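Side-chain contacts in transmembrane protein (Bartonella henselae, PDB 3PAM), which probably binds oligopeptides as part of an extracellular solute-binding component of an ABC-type transport system: residues A[27-32]-A[152-157]; A[8-11]-A[16-19]; A[119-122]-A[128-131]. All blocks are in the same frame, centred on the assembly; numbering follows the deposited sequence.

Contact 1: residues A[27-32]-A[152-157]; sequences SILFDF and SRLGIH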
loop_
_atom_site.group_PDB
_atom_site.type_symbol
_atom_site.label_atom_id
_atom_site.label_comp_id
_atom_site.label_asym_id
_atom_site.label_seq_id
_atom_site.Cartn_x
_atom_site.Cartn_y
_atom_site.Cartn_z
ATOM N N SER A 27 -6.899 1.507 -3.209
ATOM C CA SER A 27 -6.374 2.472 -2.271
ATOM C C SER A 27 -7.224 3.733 -2.238
ATOM O O SER A 27 -7.599 4.204 -1.179
ATOM C CB SER A 27 -4.933 2.818 -2.605
ATOM O OG SER A 27 -4.354 3.563 -1.543
ATOM N N ILE A 28 -7.553 4.260 -3.408
ATOM C CA ILE A 28 -8.422 5.427 -3.495
ATOM C C ILE A 28 -9.836 5.152 -2.953
ATOM O O ILE A 28 -10.424 5.999 -2.282
ATOM C CB ILE A 28 -8.500 5.936 -4.942
ATOM C CG1 ILE A 28 -7.096 6.305 -5.430
ATOM C CG2 ILE A 28 -9.468 7.111 -5.040
ATOM C CD1 ILE A 28 -7.044 6.710 -6.896
ATOM N N LEU A 29 -10.365 3.969 -3.247
ATOM C CA LEU A 29 -11.712 3.580 -2.838
ATOM C C LEU A 29 -11.914 3.560 -1.326
ATOM O O LEU A 29 -13.043 3.659 -0.821
ATOM C CB LEU A 29 -12.052 2.197 -3.404
ATOM C CG LEU A 29 -12.529 2.128 -4.849
ATOM C CD1 LEU A 29 -12.322 0.755 -5.444
ATOM C CD2 LEU A 29 -13.984 2.474 -4.847
ATOM N N PHE A 30 -10.831 3.423 -0.594
ATOM C CA PHE A 30 -10.937 3.404 0.831
ATOM C C PHE A 30 -11.048 4.827 1.326
ATOM O O PHE A 30 -10.256 5.695 0.937
ATOM C CB PHE A 30 -9.766 2.666 1.472
ATOM C CG PHE A 30 -9.721 2.800 2.957
ATOM C CD1 PHE A 30 -10.716 2.231 3.750
ATOM C CD2 PHE A 30 -8.694 3.521 3.565
ATOM C CE1 PHE A 30 -10.679 2.360 5.138
ATOM C CE2 PHE A 30 -8.633 3.656 4.959
ATOM C CZ PHE A 30 -9.616 3.079 5.750
ATOM N N ASP A 31 -12.057 5.023 2.180
ATOM C CA ASP A 31 -12.433 6.300 2.748
ATOM C C ASP A 31 -12.000 6.353 4.209
ATOM O O ASP A 31 -12.742 5.921 5.105
ATOM C CB ASP A 31 -13.965 6.462 2.636
ATOM C CG ASP A 31 -14.480 7.729 3.290
ATOM O OD1 ASP A 31 -13.712 8.371 4.034
ATOM O OD2 ASP A 31 -15.659 8.099 3.059
ATOM N N PHE A 32 -10.806 6.898 4.444
ATOM C CA PHE A 32 -10.234 7.001 5.794
ATOM C C PHE A 32 -10.989 7.955 6.702
ATOM O O PHE A 32 -11.135 7.687 7.905
ATOM C CB PHE A 32 -8.753 7.391 5.739
ATOM C CG PHE A 32 -8.203 7.849 7.048
ATOM C CD1 PHE A 32 -8.102 6.964 8.120
ATOM C CD2 PHE A 32 -7.803 9.168 7.224
ATOM C CE1 PHE A 32 -7.626 7.388 9.349
ATOM C CE2 PHE A 32 -7.316 9.595 8.446
ATOM C CZ PHE A 32 -7.217 8.697 9.511
ATOM N N SER A 152 -17.957 -2.532 -2.169
ATOM C CA SER A 152 -19.253 -3.012 -2.647
ATOM C C SER A 152 -19.865 -2.034 -3.650
ATOM O O SER A 152 -20.531 -2.438 -4.610
ATOM C CB SER A 152 -20.207 -3.202 -1.464
ATOM O OG SER A 152 -21.361 -3.934 -1.837
ATOM N N ARG A 153 -19.632 -0.747 -3.412
ATOM C CA ARG A 153 -20.188 0.320 -4.232
ATOM C C ARG A 153 -19.700 0.308 -5.697
ATOM O O ARG A 153 -20.333 0.932 -6.552
ATOM C CB ARG A 153 -19.972 1.694 -3.569
ATOM N N LEU A 154 -18.595 -0.400 -5.963
ATOM C CA LEU A 154 -18.097 -0.638 -7.331
ATOM C C LEU A 154 -18.131 -2.125 -7.711
ATOM O O LEU A 154 -17.391 -2.562 -8.583
ATOM C CB LEU A 154 -16.657 -0.142 -7.462
ATOM C CG LEU A 154 -16.306 1.191 -8.124
ATOM C CD1 LEU A 154 -16.871 2.363 -7.377
ATOM C CD2 LEU A 154 -14.799 1.317 -8.227
ATOM N N GLY A 155 -18.939 -2.918 -7.027
ATOM C CA GLY A 155 -19.098 -4.316 -7.396
ATOM C C GLY A 155 -17.994 -5.251 -6.956
ATOM O O GLY A 155 -17.912 -6.386 -7.444
ATOM N N ILE A 156 -17.139 -4.792 -6.040
ATOM C CA ILE A 156 -16.096 -5.636 -5.479
ATOM C C ILE A 156 -16.561 -6.290 -4.158
ATOM O O ILE A 156 -16.987 -5.607 -3.234
ATOM C CB ILE A 156 -14.760 -4.840 -5.285
ATOM C CG1 ILE A 156 -14.199 -4.386 -6.632
ATOM C CG2 ILE A 156 -13.685 -5.710 -4.601
ATOM C CD1 ILE A 156 -13.312 -3.123 -6.538
ATOM N N HIS A 157 -16.507 -7.612 -4.069
ATOM C CA HIS A 157 -16.866 -8.240 -2.807
ATOM C C HIS A 157 -15.624 -8.623 -1.990
ATOM O O HIS A 157 -14.825 -9.475 -2.397
ATOM C CB HIS A 157 -17.806 -9.438 -2.981
ATOM C CG HIS A 157 -17.941 -10.272 -1.735
ATOM N ND1 HIS A 157 -18.665 -9.859 -0.633
ATOM C CD2 HIS A 157 -17.424 -11.485 -1.410
ATOM C CE1 HIS A 157 -18.601 -10.790 0.307
ATOM N NE2 HIS A 157 -17.863 -11.792 -0.143
#
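No flat group takes part where Leu29 meets Leu154 and Ile156. The ring nearest along the chain, Phe30, has the backbone Phe32 N over one face, 3.9 Å above the ring plane and offset toward the rim, and it also pairs edge-to-face with Phe147. The contact itself is aliphatic. It joins helix 20-29 to the turn in which a Schellman motif ends helix 138-152, the helix of the beta-alpha-beta crossover from strand 130-135 to the parallel strand 157-162.

Both methyls of Leu29 touch the other segment. Its CG is anti to its own carbonyl carbon (chi1 -82°), which turns the fork toward the turn. Leu29 CD2 faces both methyls of Leu154, 3.7 Å from Leu154 CD2 and 3.8 Å from Leu154 CD1. The other branch joins in, with Leu29 CD1 3.8 Å from Leu154 CD2. The two leucines cross at a slant, so branches meet branches and the chains do not run alongside one another.

The turn is a type I beta turn from Ser152 to Gly155, in which Gly155 N donates to Ser152 O at 2.9 Å. Gly155 is the C-prime residue and takes the positive phi that lets the chain leave the helix; Ile156 N then returns to Leu151 O. Leu154 in the turn and Ile156 just after it both point toward Leu29.

All three touching side chains are buried. Leu29 rests on Ala105 and Leu154 on Ala102 and Leu109, so helix 99-111 packs against both, while Leu151 of helix 138-152 touches Leu29 and Ile156. The Ile156 contact is the lighter one, made by the end of the longer branch alone: Ile156 CD1 lies 4.1 Å from Leu29 CD1.

Contact 2: residues A[8-11]-A[16-19]; sequences FVFN and LFKD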
loop_
_atom_site.group_PDB
_atom_site.type_symbol
_atom_site.label_atom_id
_atom_site.label_comp_id
_atom_site.label_asym_id
_atom_site.label_seq_id
_atom_site.Cartn_x
_atom_site.Cartn_y
_atom_site.Cartn_z
ATOM N N PHE A 8 -3.399 -1.556 4.901
ATOM C CA PHE A 8 -3.908 -2.728 4.216
ATOM C C PHE A 8 -2.780 -3.181 3.324
ATOM O O PHE A 8 -2.181 -2.376 2.616
ATOM C CB PHE A 8 -5.143 -2.408 3.360
ATOM C CG PHE A 8 -6.424 -2.301 4.143
ATOM C CD1 PHE A 8 -6.991 -3.418 4.728
ATOM C CD2 PHE A 8 -7.073 -1.090 4.267
ATOM C CE1 PHE A 8 -8.181 -3.317 5.450
ATOM C CE2 PHE A 8 -8.255 -0.981 4.978
ATOM C CZ PHE A 8 -8.811 -2.093 5.572
ATOM N N VAL A 9 -2.469 -4.466 3.374
ATOM C CA VAL A 9 -1.398 -4.996 2.548
ATOM C C VAL A 9 -2.001 -5.858 1.457
ATOM O O VAL A 9 -2.733 -6.789 1.740
ATOM C CB VAL A 9 -0.387 -5.825 3.379
ATOM C CG1 VAL A 9 0.702 -6.400 2.494
ATOM C CG2 VAL A 9 0.208 -4.984 4.482
ATOM N N PHE A 10 -1.700 -5.508 0.211
ATOM C CA PHE A 10 -2.072 -6.307 -0.961
ATOM C C PHE A 10 -1.138 -7.473 -1.056
ATOM O O PHE A 10 0.056 -7.290 -1.203
ATOM C CB PHE A 10 -1.894 -5.489 -2.245
ATOM C CG PHE A 10 -2.900 -4.402 -2.414
ATOM C CD1 PHE A 10 -4.207 -4.708 -2.795
ATOM C CD2 PHE A 10 -2.552 -3.076 -2.209
ATOM C CE1 PHE A 10 -5.145 -3.725 -2.936
ATOM C CE2 PHE A 10 -3.513 -2.059 -2.362
ATOM C CZ PHE A 10 -4.809 -2.397 -2.715
ATOM N N ASN A 11 -1.659 -8.687 -0.983
ATOM C CA ASN A 11 -0.829 -9.796 -1.367
ATOM C C ASN A 11 -0.693 -9.842 -2.878
ATOM O O ASN A 11 -1.514 -10.422 -3.584
ATOM C CB ASN A 11 -1.320 -11.112 -0.827
ATOM C CG ASN A 11 -0.322 -12.207 -1.058
ATOM O OD1 ASN A 11 0.777 -11.951 -1.542
ATOM N ND2 ASN A 11 -0.688 -13.429 -0.729
ATOM N N LEU A 16 -5.422 -11.062 -8.760
ATOM C CA LEU A 16 -6.227 -9.853 -8.592
ATOM C C LEU A 16 -5.467 -8.573 -8.219
ATOM O O LEU A 16 -5.954 -7.451 -8.490
ATOM C CB LEU A 16 -7.318 -10.107 -7.563
ATOM C CG LEU A 16 -8.506 -10.938 -8.014
ATOM C CD1 LEU A 16 -9.302 -11.287 -6.776
ATOM C CD2 LEU A 16 -9.342 -10.157 -8.997
ATOM N N PHE A 17 -4.309 -8.725 -7.574
ATOM C CA PHE A 17 -3.515 -7.580 -7.143
ATOM C C PHE A 17 -2.150 -7.477 -7.807
ATOM O O PHE A 17 -1.274 -6.796 -7.286
ATOM C CB PHE A 17 -3.307 -7.576 -5.621
ATOM C CG PHE A 17 -4.567 -7.737 -4.806
ATOM C CD1 PHE A 17 -5.672 -6.907 -5.011
ATOM C CD2 PHE A 17 -4.627 -8.682 -3.788
ATOM C CE1 PHE A 17 -6.838 -7.042 -4.221
ATOM C CE2 PHE A 17 -5.790 -8.819 -3.000
ATOM C CZ PHE A 17 -6.889 -7.999 -3.221
ATOM N N LYS A 18 -1.952 -8.129 -8.950
ATOM C CA LYS A 18 -0.686 -7.984 -9.685
ATOM C C LYS A 18 -0.439 -6.593 -10.275
ATOM O O LYS A 18 0.712 -6.194 -10.433
ATOM C CB LYS A 18 -0.565 -9.022 -10.801
ATOM N N ASP A 19 -1.512 -5.858 -10.578
ATOM C CA ASP A 19 -1.438 -4.630 -11.396
ATOM C C ASP A 19 -1.499 -3.391 -10.524
ATOM O O ASP A 19 -2.423 -3.220 -9.728
ATOM C CB ASP A 19 -2.578 -4.616 -12.423
ATOM C CG ASP A 19 -2.350 -3.632 -13.566
ATOM O OD1 ASP A 19 -2.450 -2.416 -13.330
ATOM O OD2 ASP A 19 -2.126 -4.078 -14.714
#
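Phe10, in the last part of strand 5-10, turns the edge of its ring onto a face of Phe17 in a T-shaped (edge-to-face) pair. The ring centroids are 5.1 Å apart and the planes meet at 62°. Phe10 CD1 does most of the touching: it stands 3.4 Å from Phe17 CD1, above that ring and toward its rim. Phe10 CE1 follows along the same side, 3.9 Å from Phe17 CE1. With chi1 -71° the Phe10 ring swings beside its own backbone N and reaches across to the loop.

Asn11 comes next and contributes its backbone. Asn11 O lies in the plane of the Phe17 ring, at its edge, 3.6 Å from Phe17 CD2, so a carbonyl and an aromatic ring fill two sides of Phe17. The amide of Asn11 is engaged away from this pair: ND2 gives a hydrogen bond to Tyr177 O, and OD1 accepts one from Arg13 NH1.

Phe17 has further aromatic company in Phe131, again edge-to-face, while Met179 of strand 179-184 and Leu26 of helix 20-29 touch both Phe10 and Phe17. Two residues on, Asp19 is the N-cap of helix 20-29 and also pairs with Arg21 in a salt bridge. The buried aromatic pair ties the end of a central strand to the loop leading into the next helix, consistent with the alpha/beta architecture of periplasmic binding proteins.

Contact 3: residues A[119-122]-A[128-131]; sequences NRLI and PFQF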
loop_
_atom_site.group_PDB
_atom_site.type_symbol
_atom_site.label_atom_id
_atom_site.label_comp_id
_atom_site.label_asym_id
_atom_site.label_seq_id
_atom_site.Cartn_x
_atom_site.Cartn_y
_atom_site.Cartn_z
ATOM N N ASN A 119 -23.515 -6.459 -12.281
ATOM C CA ASN A 119 -23.196 -5.646 -11.108
ATOM C C ASN A 119 -21.960 -6.053 -10.316
ATOM O O ASN A 119 -21.708 -5.503 -9.258
ATOM C CB ASN A 119 -24.393 -5.535 -10.162
ATOM C CG ASN A 119 -24.511 -4.150 -9.564
ATOM O OD1 ASN A 119 -24.070 -3.166 -10.165
ATOM N ND2 ASN A 119 -25.108 -4.056 -8.398
ATOM N N ARG A 120 -21.196 -7.006 -10.824
ATOM C CA ARG A 120 -19.986 -7.480 -10.143
ATOM C C ARG A 120 -18.814 -7.090 -11.012
ATOM O O ARG A 120 -18.849 -7.320 -12.221
ATOM C CB ARG A 120 -20.032 -9.007 -9.951
ATOM N N LEU A 121 -17.797 -6.485 -10.407
ATOM C CA LEU A 121 -16.560 -6.145 -11.102
ATOM C C LEU A 121 -15.844 -7.433 -11.478
ATOM O O LEU A 121 -15.777 -8.371 -10.691
ATOM C CB LEU A 121 -15.648 -5.266 -10.242
ATOM C CG LEU A 121 -14.427 -4.704 -10.991
ATOM C CD1 LEU A 121 -14.820 -3.646 -12.071
ATOM C CD2 LEU A 121 -13.372 -4.098 -10.068
ATOM N N ILE A 122 -15.309 -7.456 -12.691
ATOM C CA ILE A 122 -14.762 -8.649 -13.284
ATOM C C ILE A 122 -13.393 -8.343 -13.857
ATOM O O ILE A 122 -13.201 -7.304 -14.485
ATOM C CB ILE A 122 -15.701 -9.150 -14.414
ATOM C CG1 ILE A 122 -17.109 -9.422 -13.861
ATOM C CG2 ILE A 122 -15.144 -10.380 -15.106
ATOM C CD1 ILE A 122 -17.254 -10.754 -13.143
ATOM N N PRO A 128 -14.445 -13.068 -11.132
ATOM C CA PRO A 128 -14.959 -11.909 -10.384
ATOM C C PRO A 128 -13.978 -11.397 -9.345
ATOM O O PRO A 128 -13.208 -12.173 -8.780
ATOM C CB PRO A 128 -16.232 -12.435 -9.703
ATOM C CG PRO A 128 -16.567 -13.712 -10.401
ATOM C CD PRO A 128 -15.224 -14.287 -10.848
ATOM N N PHE A 129 -13.987 -10.083 -9.146
ATOM C CA PHE A 129 -13.163 -9.440 -8.162
ATOM C C PHE A 129 -13.791 -9.698 -6.794
ATOM O O PHE A 129 -14.663 -8.945 -6.331
ATOM C CB PHE A 129 -13.043 -7.937 -8.460
ATOM C CG PHE A 129 -11.743 -7.324 -8.001
ATOM C CD1 PHE A 129 -11.091 -7.781 -6.844
ATOM C CD2 PHE A 129 -11.183 -6.271 -8.691
ATOM C CE1 PHE A 129 -9.897 -7.216 -6.416
ATOM C CE2 PHE A 129 -9.975 -5.697 -8.264
ATOM C CZ PHE A 129 -9.334 -6.179 -7.118
ATOM N N GLN A 130 -13.361 -10.804 -6.190
ATOM C CA GLN A 130 -13.750 -11.198 -4.856
ATOM C C GLN A 130 -12.512 -11.723 -4.110
ATOM O O GLN A 130 -11.708 -12.483 -4.659
ATOM C CB GLN A 130 -14.883 -12.231 -4.897
ATOM C CG GLN A 130 -14.509 -13.663 -5.323
ATOM C CD GLN A 130 -15.731 -14.584 -5.531
ATOM O OE1 GLN A 130 -15.594 -15.722 -6.004
ATOM N NE2 GLN A 130 -16.923 -14.089 -5.203
ATOM N N PHE A 131 -12.345 -11.273 -2.870
ATOM C CA PHE A 131 -11.182 -11.625 -2.091
ATOM C C PHE A 131 -11.483 -11.554 -0.607
ATOM O O PHE A 131 -12.511 -11.012 -0.207
ATOM C CB PHE A 131 -9.970 -10.760 -2.466
ATOM C CG PHE A 131 -10.109 -9.304 -2.108
ATOM C CD1 PHE A 131 -9.645 -8.829 -0.870
ATOM C CD2 PHE A 131 -10.654 -8.392 -3.022
ATOM C CE1 PHE A 131 -9.745 -7.479 -0.543
ATOM C CE2 PHE A 131 -10.757 -7.062 -2.707
ATOM C CZ PHE A 131 -10.298 -6.598 -1.454
#
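Leu121 and Phe129 lie side by side and point the same way, with Leu121 CD2 only 3.4 Å from Phe129 CD2. The methyl comes at the ring obliquely. Leu121 carries its CG anti to the backbone N (chi1 -171°), which sends this branch along the phenylalanine. Ile122 and Pro128 form a second parallel-pointing pair: Ile122 CD1 packs 4.0 Å from Pro128 CB, beside the proline ring.

Between the two pairs runs the backbone link. Phe129 N donates to Leu121 O at 2.9 Å. Ile122 and Pro128 make a single beta bridge, so the two segments meet at this one point and do not continue as a ladder. Phe129 is the centre of an inverse gamma turn, whose weak bond runs from Gln130 N to Pro128 O.

Strand 120-122 is one arm of a small hairpin with strand 115-117, and strand 130-135 belongs to the main mixed sheet. Leu121 leans on Trp106 and Leu109 of helix 99-111, and Phe129 on Val22 and Leu26 of helix 20-29.

In the fold
From the N terminus, contact 2 comes first: it closes the short loop between strand 5-10 and helix 20-29 before contact 1 opens on that same helix. Contact 1 then spans more than a hundred residues to the turn ahead of strand 157-162, and contact 3, which closes the five residues between 119-122 and 128-131, is nested inside that long loop. Contacts 1 and 3 are joined through backbone, with Gly155 O facing Leu121 N and His157 O facing Phe131 N as probable hydrogen bonds. Contacts 2 and 3 pack side chain on side chain, Phe17 on Phe129. Together they tie the main sheet to helix 20-29 and the small hairpin.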